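Beta-glucosidase (Chaetomella raphigera, PDB 6JXG) is a secreted family 3 glycoside hydrolase that probably cleaves terminal, non-reducing beta-D-glucosyl residues, releasing beta-D-glucose during cellulose breakdown. Local coordinates at residues A[61-66]-A[95-100]; A[130-135]-A[669-674]; A[155-160]-A[216-221]; A[566-571]-A[700-705]. All blocks are in the same frame, centred on the assembly; numbering follows the deposited sequence.

Contact 1: residues A[61-66]-A[95-100]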
loop_
_atom_site.group_PDB
_atom_site.type_symbol
_atom_site.label_atom_id
_atom_site.label_comp_id
_atom_site.label_asym_id
_atom_site.label_seq_id
_atom_site.Cartn_x
_atom_site.Cartn_y
_atom_site.Cartn_z
ATOM N N LEU A 61 8.578 -1.377 1.403
ATOM C CA LEU A 61 8.446 -2.710 1.969
ATOM C C LEU A 61 9.758 -3.236 2.517
ATOM O O LEU A 61 9.860 -4.407 2.868
ATOM C CB LEU A 61 7.880 -3.674 0.927
ATOM C CG LEU A 61 8.607 -3.873 -0.388
ATOM C CD1 LEU A 61 10.015 -4.471 -0.282
ATOM C CD2 LEU A 61 7.812 -4.725 -1.359
ATOM N N GLY A 62 10.757 -2.381 2.558
ATOM C CA GLY A 62 12.066 -2.769 3.050
ATOM C C GLY A 62 13.130 -1.839 2.527
ATOM O O GLY A 62 12.909 -1.081 1.544
ATOM N N ILE A 63 14.322 -1.950 3.125
ATOM C CA ILE A 63 15.413 -1.030 2.752
ATOM C C ILE A 63 15.947 -1.480 1.407
ATOM O O ILE A 63 16.325 -2.687 1.235
ATOM C CB ILE A 63 16.576 -1.103 3.741
ATOM C CG1 ILE A 63 16.106 -1.042 5.198
ATOM C CG2 ILE A 63 17.597 -0.003 3.398
ATOM C CD1 ILE A 63 15.201 0.120 5.541
ATOM N N ARG A 64 15.912 -0.592 0.424
ATOM C CA ARG A 64 16.446 -0.889 -0.897
ATOM C C ARG A 64 18.017 -0.859 -0.897
ATOM O O ARG A 64 18.636 -0.091 -0.158
ATOM C CB ARG A 64 15.900 0.117 -1.875
ATOM C CG ARG A 64 16.099 -0.246 -3.345
ATOM C CD ARG A 64 15.529 0.912 -4.193
ATOM N NE ARG A 64 15.813 0.608 -5.585
ATOM C CZ ARG A 64 15.789 1.514 -6.589
ATOM N NH1 ARG A 64 15.491 2.792 -6.387
ATOM N NH2 ARG A 64 16.102 1.091 -7.802
ATOM N N PHE A 65 18.589 -1.775 -1.664
ATOM C CA PHE A 65 20.037 -1.921 -1.982
ATOM C C PHE A 65 20.848 -2.581 -0.839
ATOM O O PHE A 65 21.729 -3.417 -1.086
ATOM C CB PHE A 65 20.700 -0.583 -2.425
ATOM C CG PHE A 65 20.108 0.033 -3.680
ATOM C CD1 PHE A 65 20.200 -0.617 -4.905
ATOM C CD2 PHE A 65 19.522 1.272 -3.677
ATOM C CE1 PHE A 65 19.694 -0.071 -6.071
ATOM C CE2 PHE A 65 19.033 1.828 -4.878
ATOM C CZ PHE A 65 19.130 1.155 -6.061
ATOM N N VAL A 66 20.618 -2.172 0.389
ATOM C CA VAL A 66 21.423 -2.612 1.521
ATOM C C VAL A 66 21.222 -4.098 1.845
ATOM O O VAL A 66 20.101 -4.629 1.828
ATOM C CB VAL A 66 21.081 -1.750 2.745
ATOM C CG1 VAL A 66 21.925 -2.096 3.946
ATOM C CG2 VAL A 66 21.234 -0.293 2.418
ATOM N N GLY A 95 10.830 0.722 10.214
ATOM C CA GLY A 95 11.471 1.896 10.788
ATOM C C GLY A 95 12.636 1.568 11.711
ATOM O O GLY A 95 13.651 2.322 11.726
ATOM N N GLN A 96 12.513 0.493 12.475
ATOM C CA GLN A 96 13.691 -0.014 13.238
ATOM C C GLN A 96 14.928 -0.286 12.411
ATOM O O GLN A 96 16.086 0.154 12.762
ATOM C CB GLN A 96 13.323 -1.239 14.068
ATOM C CG GLN A 96 12.441 -0.851 15.243
ATOM C CD GLN A 96 11.876 -2.026 15.944
ATOM O OE1 GLN A 96 11.826 -3.151 15.407
ATOM N NE2 GLN A 96 11.417 -1.781 17.172
ATOM N N GLU A 97 14.719 -0.950 11.274
ATOM C CA GLU A 97 15.828 -1.195 10.372
ATOM C C GLU A 97 16.426 0.129 9.779
ATOM O O GLU A 97 17.658 0.268 9.644
ATOM C CB GLU A 97 15.462 -2.194 9.261
ATOM C CG GLU A 97 15.086 -3.547 9.819
ATOM C CD GLU A 97 15.020 -4.725 8.846
ATOM O OE1 GLU A 97 15.341 -4.629 7.627
ATOM O OE2 GLU A 97 14.567 -5.807 9.366
ATOM N N ALA A 98 15.544 1.022 9.316
ATOM C CA ALA A 98 15.935 2.276 8.699
ATOM C C ALA A 98 16.823 3.068 9.729
ATOM O O ALA A 98 17.957 3.514 9.409
ATOM C CB ALA A 98 14.694 3.059 8.311
ATOM N N LYS A 99 16.317 3.252 10.956
ATOM C CA LYS A 99 17.063 3.986 11.971
ATOM C C LYS A 99 18.437 3.365 12.228
ATOM O O LYS A 99 19.458 4.080 12.347
ATOM C CB LYS A 99 16.271 4.063 13.296
ATOM C CG LYS A 99 17.143 4.586 14.451
ATOM C CD LYS A 99 16.343 5.265 15.571
ATOM C CE LYS A 99 17.305 5.722 16.711
ATOM N NZ LYS A 99 16.689 5.596 18.100
ATOM N N ALA A 100 18.446 2.041 12.361
ATOM C CA ALA A 100 19.670 1.335 12.723
ATOM C C ALA A 100 20.759 1.524 11.629
ATOM O O ALA A 100 21.945 1.484 11.925
ATOM C CB ALA A 100 19.362 -0.129 12.994
HETATM O O HOH W 1 14.056 -3.658 5.415
#

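Contact 2: residues A[130-135]-A[669-674]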
loop_
_atom_site.group_PDB
_atom_site.type_symbol
_atom_site.label_atom_id
_atom_site.label_comp_id
_atom_site.label_asym_id
_atom_site.label_seq_id
_atom_site.Cartn_x
_atom_site.Cartn_y
_atom_site.Cartn_z
ATOM N N ASP A 130 -9.800 1.315 -1.976
ATOM C CA ASP A 130 -10.723 1.812 -0.970
ATOM C C ASP A 130 -10.061 2.840 -0.060
ATOM O O ASP A 130 -9.077 2.558 0.623
ATOM C CB ASP A 130 -11.250 0.703 -0.079
ATOM C CG ASP A 130 -12.275 1.238 0.881
ATOM O OD1 ASP A 130 -13.429 1.466 0.388
ATOM O OD2 ASP A 130 -11.926 1.494 2.066
ATOM N N PRO A 131 -10.584 4.077 -0.037
ATOM C CA PRO A 131 -9.837 5.086 0.666
ATOM C C PRO A 131 -9.812 4.876 2.177
ATOM O O PRO A 131 -8.847 5.335 2.833
ATOM C CB PRO A 131 -10.596 6.387 0.307
ATOM C CG PRO A 131 -11.974 5.971 -0.077
ATOM C CD PRO A 131 -11.709 4.626 -0.773
ATOM N N TYR A 132 -10.862 4.259 2.769
ATOM C CA TYR A 132 -10.911 4.079 4.215
ATOM C C TYR A 132 -9.836 3.064 4.645
ATOM O O TYR A 132 -9.056 3.305 5.616
ATOM C CB TYR A 132 -12.312 3.610 4.658
ATOM C CG TYR A 132 -12.420 3.480 6.131
ATOM C CD1 TYR A 132 -12.696 4.577 6.917
ATOM C CD2 TYR A 132 -12.173 2.279 6.768
ATOM C CE1 TYR A 132 -12.799 4.451 8.324
ATOM C CE2 TYR A 132 -12.205 2.172 8.118
ATOM C CZ TYR A 132 -12.530 3.256 8.904
ATOM O OH TYR A 132 -12.572 3.039 10.316
ATOM N N LEU A 133 -9.845 1.896 3.996
ATOM C CA LEU A 133 -8.830 0.869 4.278
ATOM C C LEU A 133 -7.443 1.413 4.069
ATOM O O LEU A 133 -6.496 1.196 4.874
ATOM C CB LEU A 133 -9.032 -0.369 3.403
ATOM C CG LEU A 133 -8.044 -1.547 3.521
ATOM C CD1 LEU A 133 -8.051 -2.049 4.935
ATOM C CD2 LEU A 133 -8.432 -2.644 2.567
ATOM N N ASN A 134 -7.280 2.059 2.920
ATOM C CA ASN A 134 -6.009 2.691 2.563
ATOM C C ASN A 134 -5.512 3.658 3.651
ATOM O O ASN A 134 -4.393 3.529 4.195
ATOM C CB ASN A 134 -6.153 3.357 1.203
ATOM C CG ASN A 134 -4.833 3.726 0.561
ATOM O OD1 ASN A 134 -3.988 4.369 1.175
ATOM N ND2 ASN A 134 -4.634 3.271 -0.683
ATOM N N GLY A 135 -6.373 4.572 4.038
ATOM C CA GLY A 135 -6.106 5.495 5.154
ATOM C C GLY A 135 -5.742 4.856 6.494
ATOM O O GLY A 135 -4.740 5.255 7.027
ATOM N N ASN A 669 -15.673 2.301 15.335
ATOM C CA ASN A 669 -15.773 3.720 15.737
ATOM C C ASN A 669 -15.714 4.662 14.541
ATOM O O ASN A 669 -14.782 4.587 13.704
ATOM C CB ASN A 669 -14.666 4.016 16.739
ATOM C CG ASN A 669 -14.804 3.202 17.994
ATOM O OD1 ASN A 669 -15.885 3.172 18.616
ATOM N ND2 ASN A 669 -13.739 2.502 18.367
ATOM N N LEU A 670 -16.738 5.497 14.425
ATOM C CA LEU A 670 -16.924 6.348 13.284
ATOM C C LEU A 670 -16.507 7.787 13.586
ATOM O O LEU A 670 -16.932 8.403 14.602
ATOM C CB LEU A 670 -18.384 6.343 12.805
ATOM C CG LEU A 670 -18.869 5.018 12.270
ATOM C CD1 LEU A 670 -20.411 5.009 12.220
ATOM C CD2 LEU A 670 -18.302 4.802 10.871
ATOM N N ARG A 671 -15.631 8.296 12.740
ATOM C CA ARG A 671 -15.242 9.701 12.812
ATOM C C ARG A 671 -16.324 10.541 12.146
ATOM O O ARG A 671 -17.034 10.067 11.270
ATOM C CB ARG A 671 -13.910 9.908 12.069
ATOM C CG ARG A 671 -12.706 9.202 12.682
ATOM C CD ARG A 671 -11.548 9.201 11.722
ATOM N NE ARG A 671 -11.892 8.481 10.477
ATOM C CZ ARG A 671 -11.020 8.323 9.497
ATOM N NH1 ARG A 671 -9.769 8.776 9.612
ATOM N NH2 ARG A 671 -11.405 7.750 8.396
ATOM N N ARG A 672 -16.419 11.801 12.484
ATOM C CA ARG A 672 -17.324 12.667 11.772
ATOM C C ARG A 672 -17.103 12.613 10.274
ATOM O O ARG A 672 -18.049 12.601 9.492
ATOM C CB ARG A 672 -17.170 14.140 12.307
ATOM C CG ARG A 672 -18.021 15.148 11.559
ATOM C CD ARG A 672 -18.395 16.459 12.340
ATOM N NE ARG A 672 -17.656 16.545 13.555
ATOM C CZ ARG A 672 -18.072 16.521 14.804
ATOM N NH1 ARG A 672 -19.316 16.548 15.197
ATOM N NH2 ARG A 672 -17.129 16.524 15.697
ATOM N N LYS A 673 -15.824 12.603 9.844
ATOM C CA LYS A 673 -15.471 12.525 8.425
ATOM C C LYS A 673 -16.047 11.288 7.752
ATOM O O LYS A 673 -16.359 11.323 6.585
ATOM C CB LYS A 673 -13.936 12.533 8.244
ATOM C CG LYS A 673 -13.553 12.855 6.823
ATOM C CD LYS A 673 -12.009 12.943 6.664
ATOM C CE LYS A 673 -11.601 13.400 5.289
ATOM N NZ LYS A 673 -10.123 13.490 5.068
ATOM N N ASP A 674 -16.172 10.210 8.496
ATOM C CA ASP A 674 -16.637 8.944 7.932
ATOM C C ASP A 674 -18.111 9.022 7.520
ATOM O O ASP A 674 -18.568 8.208 6.699
ATOM C CB ASP A 674 -16.435 7.827 8.947
ATOM C CG ASP A 674 -14.973 7.506 9.171
ATOM O OD1 ASP A 674 -14.268 7.565 8.140
ATOM O OD2 ASP A 674 -14.547 7.240 10.351
HETATM O O HOH W 2 -9.580 6.227 6.684
HETATM O O HOH W 3 -13.354 5.341 11.600
HETATM O O HOH W 4 -15.193 2.277 12.081
#

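Contact 3: residues A[155-160]-A[216-221]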
loop_
_atom_site.group_PDB
_atom_site.type_symbol
_atom_site.label_atom_id
_atom_site.label_comp_id
_atom_site.label_asym_id
_atom_site.label_seq_id
_atom_site.Cartn_x
_atom_site.Cartn_y
_atom_site.Cartn_z
ATOM N N LYS A 155 3.762 8.936 -0.244
ATOM C CA LYS A 155 4.015 9.223 -1.677
ATOM C C LYS A 155 2.919 8.518 -2.494
ATOM O O LYS A 155 2.328 7.516 -1.985
ATOM C CB LYS A 155 5.437 8.778 -2.062
ATOM C CG LYS A 155 5.716 7.288 -2.129
ATOM C CD LYS A 155 7.221 6.980 -2.218
ATOM C CE LYS A 155 7.367 5.542 -2.639
ATOM N NZ LYS A 155 8.763 5.102 -2.780
ATOM N N HIS A 156 2.634 8.906 -3.725
ATOM C CA HIS A 156 3.160 9.985 -4.526
ATOM C C HIS A 156 1.961 10.915 -4.749
ATOM O O HIS A 156 0.884 10.481 -5.224
ATOM C CB HIS A 156 3.632 9.462 -5.888
ATOM C CG HIS A 156 4.515 8.258 -5.801
ATOM N ND1 HIS A 156 4.017 6.980 -5.642
ATOM C CD2 HIS A 156 5.862 8.141 -5.805
ATOM C CE1 HIS A 156 5.027 6.125 -5.596
ATOM N NE2 HIS A 156 6.150 6.805 -5.723
ATOM N N PHE A 157 2.097 12.143 -4.280
ATOM C CA PHE A 157 1.033 13.111 -4.317
ATOM C C PHE A 157 1.034 13.847 -5.702
ATOM O O PHE A 157 1.929 14.644 -5.955
ATOM C CB PHE A 157 1.244 14.168 -3.208
ATOM C CG PHE A 157 0.097 15.174 -3.111
ATOM C CD1 PHE A 157 -1.026 14.846 -2.412
ATOM C CD2 PHE A 157 0.154 16.435 -3.783
ATOM C CE1 PHE A 157 -2.115 15.761 -2.300
ATOM C CE2 PHE A 157 -0.912 17.342 -3.686
ATOM C CZ PHE A 157 -2.055 16.974 -2.953
ATOM N N ILE A 158 0.072 13.625 -6.597
ATOM C CA ILE A 158 -1.097 12.808 -6.451
ATOM C C ILE A 158 -1.593 12.525 -7.909
ATOM O O ILE A 158 -1.221 13.238 -8.858
ATOM C CB ILE A 158 -2.194 13.577 -5.604
ATOM C CG1 ILE A 158 -3.296 12.614 -5.143
ATOM C CG2 ILE A 158 -2.717 14.787 -6.390
ATOM C CD1 ILE A 158 -4.174 13.093 -3.990
ATOM N N GLY A 159 -2.503 11.566 -8.070
ATOM C CA GLY A 159 -3.028 11.205 -9.390
ATOM C C GLY A 159 -2.094 10.434 -10.284
ATOM O O GLY A 159 -2.321 10.383 -11.494
ATOM N N ASN A 160 -1.051 9.797 -9.723
ATOM C CA ASN A 160 -0.134 8.930 -10.525
ATOM C C ASN A 160 -0.688 7.516 -10.502
ATOM O O ASN A 160 -0.182 6.619 -9.846
ATOM C CB ASN A 160 1.247 9.045 -9.938
ATOM C CG ASN A 160 2.275 8.173 -10.599
ATOM O OD1 ASN A 160 2.154 7.804 -11.799
ATOM N ND2 ASN A 160 3.310 7.877 -9.854
ATOM N N THR A 216 0.828 23.918 -1.816
ATOM C CA THR A 216 0.588 24.913 -0.794
ATOM C C THR A 216 -0.889 24.980 -0.389
ATOM O O THR A 216 -1.201 25.045 0.793
ATOM C CB THR A 216 1.073 26.247 -1.322
ATOM O OG1 THR A 216 2.489 26.170 -1.397
ATOM C CG2 THR A 216 0.660 27.462 -0.442
ATOM N N THR A 217 -1.803 25.010 -1.384
ATOM C CA THR A 217 -3.241 25.260 -1.071
ATOM C C THR A 217 -3.951 24.041 -0.476
ATOM O O THR A 217 -4.782 24.165 0.426
ATOM C CB THR A 217 -3.996 25.762 -2.305
ATOM O OG1 THR A 217 -3.940 24.781 -3.345
ATOM C CG2 THR A 217 -3.359 27.060 -2.793
ATOM N N ILE A 218 -3.600 22.831 -0.932
ATOM C CA ILE A 218 -4.241 21.628 -0.397
ATOM C C ILE A 218 -3.440 21.032 0.765
ATOM O O ILE A 218 -3.933 20.949 1.884
ATOM C CB ILE A 218 -4.439 20.564 -1.466
ATOM C CG1 ILE A 218 -5.239 21.114 -2.678
ATOM C CG2 ILE A 218 -5.058 19.320 -0.846
ATOM C CD1 ILE A 218 -6.562 21.768 -2.304
ATOM N N LEU A 219 -2.187 20.604 0.517
ATOM C CA LEU A 219 -1.425 19.938 1.581
ATOM C C LEU A 219 -1.195 20.900 2.772
ATOM O O LEU A 219 -1.544 20.570 3.938
ATOM C CB LEU A 219 -0.070 19.470 1.048
ATOM C CG LEU A 219 0.064 18.065 0.411
ATOM C CD1 LEU A 219 -1.116 17.149 0.362
ATOM C CD2 LEU A 219 1.217 17.884 -0.597
ATOM N N LYS A 220 -0.566 22.037 2.492
ATOM C CA LYS A 220 -0.186 22.941 3.577
ATOM C C LYS A 220 -1.303 23.858 4.069
ATOM O O LYS A 220 -1.215 24.347 5.214
ATOM C CB LYS A 220 1.029 23.757 3.153
ATOM C CG LYS A 220 2.211 22.852 2.767
ATOM C CD LYS A 220 3.431 23.564 2.267
ATOM C CE LYS A 220 4.636 22.633 2.202
ATOM N NZ LYS A 220 5.791 23.352 1.659
ATOM N N GLY A 221 -2.306 24.106 3.216
ATOM C CA GLY A 221 -3.461 24.998 3.564
ATOM C C GLY A 221 -4.619 24.182 4.150
ATOM O O GLY A 221 -4.782 24.121 5.371
#

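Contact 4: residues A[566-571]-A[700-705]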
loop_
_atom_site.group_PDB
_atom_site.type_symbol
_atom_site.label_atom_id
_atom_site.label_comp_id
_atom_site.label_asym_id
_atom_site.label_seq_id
_atom_site.Cartn_x
_atom_site.Cartn_y
_atom_site.Cartn_z
ATOM N N ASN A 566 -24.647 -2.026 -10.809
ATOM C CA ASN A 566 -25.240 -3.303 -10.676
ATOM C C ASN A 566 -24.543 -4.396 -11.468
ATOM O O ASN A 566 -25.224 -5.158 -12.108
ATOM C CB ASN A 566 -26.727 -3.185 -11.091
ATOM C CG ASN A 566 -27.472 -2.241 -10.160
ATOM O OD1 ASN A 566 -27.660 -1.091 -10.463
ATOM N ND2 ASN A 566 -27.792 -2.738 -8.966
ATOM N N ILE A 567 -23.199 -4.466 -11.406
ATOM C CA ILE A 567 -22.433 -5.493 -12.094
ATOM C C ILE A 567 -22.015 -6.494 -11.054
ATOM O O ILE A 567 -21.463 -6.089 -10.026
ATOM C CB ILE A 567 -21.162 -4.897 -12.776
ATOM C CG1 ILE A 567 -21.556 -3.932 -13.870
ATOM C CG2 ILE A 567 -20.321 -6.050 -13.309
ATOM C CD1 ILE A 567 -20.486 -2.995 -14.417
ATOM N N GLN A 568 -22.315 -7.776 -11.264
ATOM C CA GLN A 568 -21.894 -8.798 -10.349
ATOM C C GLN A 568 -20.395 -9.118 -10.595
ATOM O O GLN A 568 -20.010 -9.527 -11.690
ATOM C CB GLN A 568 -22.707 -10.113 -10.483
ATOM C CG GLN A 568 -24.104 -10.090 -9.876
ATOM C CD GLN A 568 -25.166 -10.031 -10.967
ATOM O OE1 GLN A 568 -25.205 -10.896 -11.852
ATOM N NE2 GLN A 568 -26.023 -8.994 -10.927
ATOM N N PRO A 569 -19.585 -8.998 -9.535
ATOM C CA PRO A 569 -18.204 -9.361 -9.706
ATOM C C PRO A 569 -18.139 -10.841 -9.573
ATOM O O PRO A 569 -19.147 -11.458 -9.149
ATOM C CB PRO A 569 -17.513 -8.639 -8.504
ATOM C CG PRO A 569 -18.580 -8.299 -7.500
ATOM C CD PRO A 569 -19.901 -8.449 -8.205
ATOM N N ARG A 570 -16.961 -11.427 -9.798
ATOM C CA ARG A 570 -16.782 -12.831 -9.484
ATOM C C ARG A 570 -16.510 -12.982 -8.005
ATOM O O ARG A 570 -17.190 -13.746 -7.329
ATOM C CB ARG A 570 -15.706 -13.433 -10.325
ATOM C CG ARG A 570 -15.301 -14.825 -9.903
ATOM C CD ARG A 570 -16.530 -15.785 -9.913
ATOM N NE ARG A 570 -17.013 -15.968 -11.264
ATOM C CZ ARG A 570 -18.247 -16.353 -11.591
ATOM N NH1 ARG A 570 -19.160 -16.608 -10.673
ATOM N NH2 ARG A 570 -18.578 -16.474 -12.859
ATOM N N PHE A 571 -15.519 -12.254 -7.489
ATOM C CA PHE A 571 -15.271 -12.184 -6.052
ATOM C C PHE A 571 -15.209 -10.688 -5.706
ATOM O O PHE A 571 -14.414 -9.943 -6.311
ATOM C CB PHE A 571 -13.975 -12.875 -5.712
ATOM C CG PHE A 571 -13.934 -14.327 -6.151
ATOM C CD1 PHE A 571 -14.807 -15.232 -5.587
ATOM C CD2 PHE A 571 -12.999 -14.754 -7.077
ATOM C CE1 PHE A 571 -14.775 -16.606 -5.975
ATOM C CE2 PHE A 571 -12.948 -16.098 -7.440
ATOM C CZ PHE A 571 -13.855 -17.007 -6.896
ATOM N N SER A 700 -18.267 -9.090 3.755
ATOM C CA SER A 700 -17.747 -8.587 2.499
ATOM C C SER A 700 -18.611 -7.399 2.082
ATOM O O SER A 700 -19.592 -7.101 2.753
ATOM C CB SER A 700 -17.697 -9.650 1.369
ATOM O OG SER A 700 -18.892 -9.683 0.669
ATOM N N SER A 701 -18.206 -6.684 1.022
ATOM C CA SER A 701 -19.044 -5.673 0.424
ATOM C C SER A 701 -20.365 -6.177 -0.105
ATOM O O SER A 701 -21.215 -5.356 -0.416
ATOM C CB SER A 701 -18.363 -4.889 -0.745
ATOM O OG SER A 701 -18.029 -5.673 -1.874
ATOM N N ARG A 702 -20.539 -7.456 -0.293
ATOM C CA ARG A 702 -21.806 -8.025 -0.740
ATOM C C ARG A 702 -22.429 -9.053 0.196
ATOM O O ARG A 702 -23.642 -9.262 0.066
ATOM C CB ARG A 702 -21.662 -8.614 -2.172
ATOM C CG ARG A 702 -21.525 -7.462 -3.159
ATOM C CD ARG A 702 -21.664 -7.867 -4.590
ATOM N NE ARG A 702 -21.438 -6.698 -5.412
ATOM C CZ ARG A 702 -22.108 -6.412 -6.537
ATOM N NH1 ARG A 702 -23.038 -7.270 -7.096
ATOM N NH2 ARG A 702 -21.843 -5.304 -7.096
ATOM N N ASP A 703 -21.658 -9.657 1.125
ATOM C CA ASP A 703 -22.216 -10.602 2.118
ATOM C C ASP A 703 -22.643 -9.864 3.417
ATOM O O ASP A 703 -21.977 -9.890 4.477
ATOM C CB ASP A 703 -21.220 -11.702 2.341
ATOM C CG ASP A 703 -21.722 -12.815 3.200
ATOM O OD1 ASP A 703 -22.931 -12.820 3.492
ATOM O OD2 ASP A 703 -20.946 -13.718 3.595
ATOM N N ILE A 704 -23.707 -9.098 3.247
ATOM C CA ILE A 704 -24.219 -8.256 4.266
ATOM C C ILE A 704 -25.189 -9.070 5.117
ATOM O O ILE A 704 -26.182 -9.652 4.620
ATOM C CB ILE A 704 -24.924 -7.037 3.678
ATOM C CG1 ILE A 704 -23.935 -6.155 2.869
ATOM C CG2 ILE A 704 -25.535 -6.235 4.815
ATOM C CD1 ILE A 704 -22.728 -5.664 3.658
ATOM N N ARG A 705 -24.904 -9.092 6.408
ATOM C CA ARG A 705 -25.622 -9.916 7.307
ATOM C C ARG A 705 -26.548 -9.103 8.209
ATOM O O ARG A 705 -27.484 -9.667 8.716
ATOM C CB ARG A 705 -24.671 -10.679 8.207
ATOM C CG ARG A 705 -23.643 -11.469 7.424
ATOM C CD ARG A 705 -24.230 -12.716 6.780
ATOM N NE ARG A 705 -23.114 -13.469 6.211
ATOM C CZ ARG A 705 -22.363 -14.349 6.866
ATOM N NH1 ARG A 705 -22.649 -14.755 8.100
ATOM N NH2 ARG A 705 -21.353 -14.915 6.244
#

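Contact 1: residues A[61-66]-A[95-100]
Ile63 reaches from its loop onto one side of helix 84-100, where the end of its longer branch meets Ala98. CD1 of Ile63 sits 3.9 Å from Ala98 CA and touches the Ala98 methyl as well, so the methyl group lies against the helix backbone as much as against a side chain. With chi1 at -47°, CG1 stands beside the backbone N and anti to the carbonyl carbon; this turns the longer branch to the helix, where CG1 of Ile63 also comes to 4.3 Å from Glu97 CB. A small alanine at the point of contact lets the isoleucine come in close to the helix.

Glu97 adds a polar link alongside this apolar one. Its chain runs out nearly straight from CB (chi2 -166°), carrying the carboxylate past Ile63 to a water. That water accepts from Ile63 N at 2.9 Å and donates to Glu97 OE1 at 2.7 Å, so the buried loop N-H and one carboxylate oxygen are satisfied together. The other oxygen, OE2, is held by His322 ND1 and Thr70 OG1, which should fix the rotation of the carboxylate.

In the N-terminal domain of this family 3 enzyme, the loop follows strand 55-57. Ile63 also touches Gln57 of that strand, Leu94 of helix 84-100 and Gln106 of strand 105-106, with Ala98 touching Gln106 too.

Contact 2: residues A[130-135]-A[669-674]
This is a water-mediated interdomain contact: the first turn of helix 131-147, in the N-terminal domain, faces the end of strand 663-671 and the turn after it, in the fibronectin type III-like domain. Tyr132 makes the direct contacts. Its CG is anti to the backbone N (chi1 -177°), which sends the ring across to an Arg671-Asp674 pair.

Asp674 OD1 comes to the ring edge, near the ring plane, 3.4 Å from Tyr132 CE1. Beside it, Arg671 NH2 approaches CE1 of Tyr132 obliquely at 3.6 Å, the guanidinium turned 85° from the ring. The pair is itself a side-on salt bridge: NE of Arg671 donates to Asp674 OD2 and NH2 to the syn lone pair of OD1, each at 2.9 Å. The backbone N of Arg671 also donates to OD2 of Asp674, on its anti side, at 2.8 Å.

Waters complete the bridge. One accepts from Tyr132 OH at 2.7 Å while donating to Asn669 O and Asp674 OD2; another joins Tyr132 O to Arg671 NH2. Were Asp674 an alanine, NE and the backbone N of Arg671 would probably lose their acceptor, leaving Asp188 to hold the guanidinium alone among the charges, and a gap would open at the tyrosine edge.

On the helix side, Asp130 is the N-cap, its OD2 accepting from Leu133 N. Around the contact, Asp188 of helix 184-191 holds Arg671 NH1, Trp184 of that helix packs on Arg671 and Asp674, and Phe653 of strand 649-658 touches Tyr132.

Contact 3: residues A[155-160]-A[216-221]
The Phe157 ring is sandwiched between two aliphatic side chains. Over one face lies the isobutyl end of Leu219, whose CD1 points at the ring in a CH-pi contact, 28° off the normal; the exact closeness of that methyl is doubtful, since the modelled carbons stand nearer than they can. The second branch covers the same face, with Leu219 CD2 3.7 Å from Phe157 CD2, so both methyls lie on one side of the ring. Against the opposite face is the next residue in the chain, Ile158, its CB 3.6 Å above the plane of the Phe157 ring. Ile218 adds a lighter touch, its CG2 4.4 Å from Phe157 CZ at an oblique angle.

Phe157 reaches the helix because CG is anti to its backbone N (chi1 -176°), and Leu219 comes to meet it from the opposite direction. Cis peptides precede both His156 and Ile158, so the strand ends on an unusual backbone.

Phe157 closes strand 151-157, next to strand 196-199 in the TIM-barrel-type N-terminal domain, and helix 214-222 packs outside that sheet. Phe186 meets its ring edge-to-face, Phe214 and Leu215 of the helix press on it, and Leu219 and Phe157 share Ile197 of strand 196-199.

Contact 4: residues A[566-571]-A[700-705]
Arg702 and Pro569 carry most of this surface contact. The guanidinium of Arg702 lies with one face on the proline ring: Pro569 CD sits 3.4 Å from Arg702 CZ, over the middle of the flat group, and Pro569 CG comes to 3.9 Å from Arg702 NE. The two side chains run at each other from opposite directions, and Arg702 can span the distance because its chain is extended from CG to NE, with chi3 at -177°.

The guanidinium nitrogens lie near the backbone just before the proline. NH2 of Arg702 is 3.1 Å from Ile567 O, approaching obliquely, and the same nitrogen forms a salt bridge with Asp563 of helix 559-564. Gln568 crosses at about a right angle, its CG 4.1 Å from Arg702 NH1.

Arg702 projects from the connection between strands 692-698 and 704-711, neighbours in an antiparallel sheet of the fibronectin type III-like domain. An ST motif shapes this turn: Ser700 OG accepts from Arg702 N at 2.9 Å and from Asp703 N at 2.8 Å. The facing residues leave helix 559-564 through a Schellman motif at Asn566. With an alanine at Arg702, Asp563 would probably lose its charge mate and Pro569 the flat group packed on its CD and CG.

Phe562 of helix 559-564 packs against both Pro569 and Arg702.

How the contacts relate
Contacts 1 and 3 are buried within the N-terminal domain and rest on apolar side chains against a helix, contact 1 adding a bridging water and contact 3 an aromatic ring. Contacts 2 and 4 bring the fibronectin type III-like domain against other parts of the chain, the N-terminal domain in contact 2 and the loop after helix 559-564 in contact 4; both use arginine, partly buried with waters in one and at the surface in the other. Helix 131-147 of contact 2 is followed in the chain by strand 151-157 of contact 3, the centres of the two contacts lying about 19 Å apart. Contact 1 lies across the chain's centre from contacts 2 and 4.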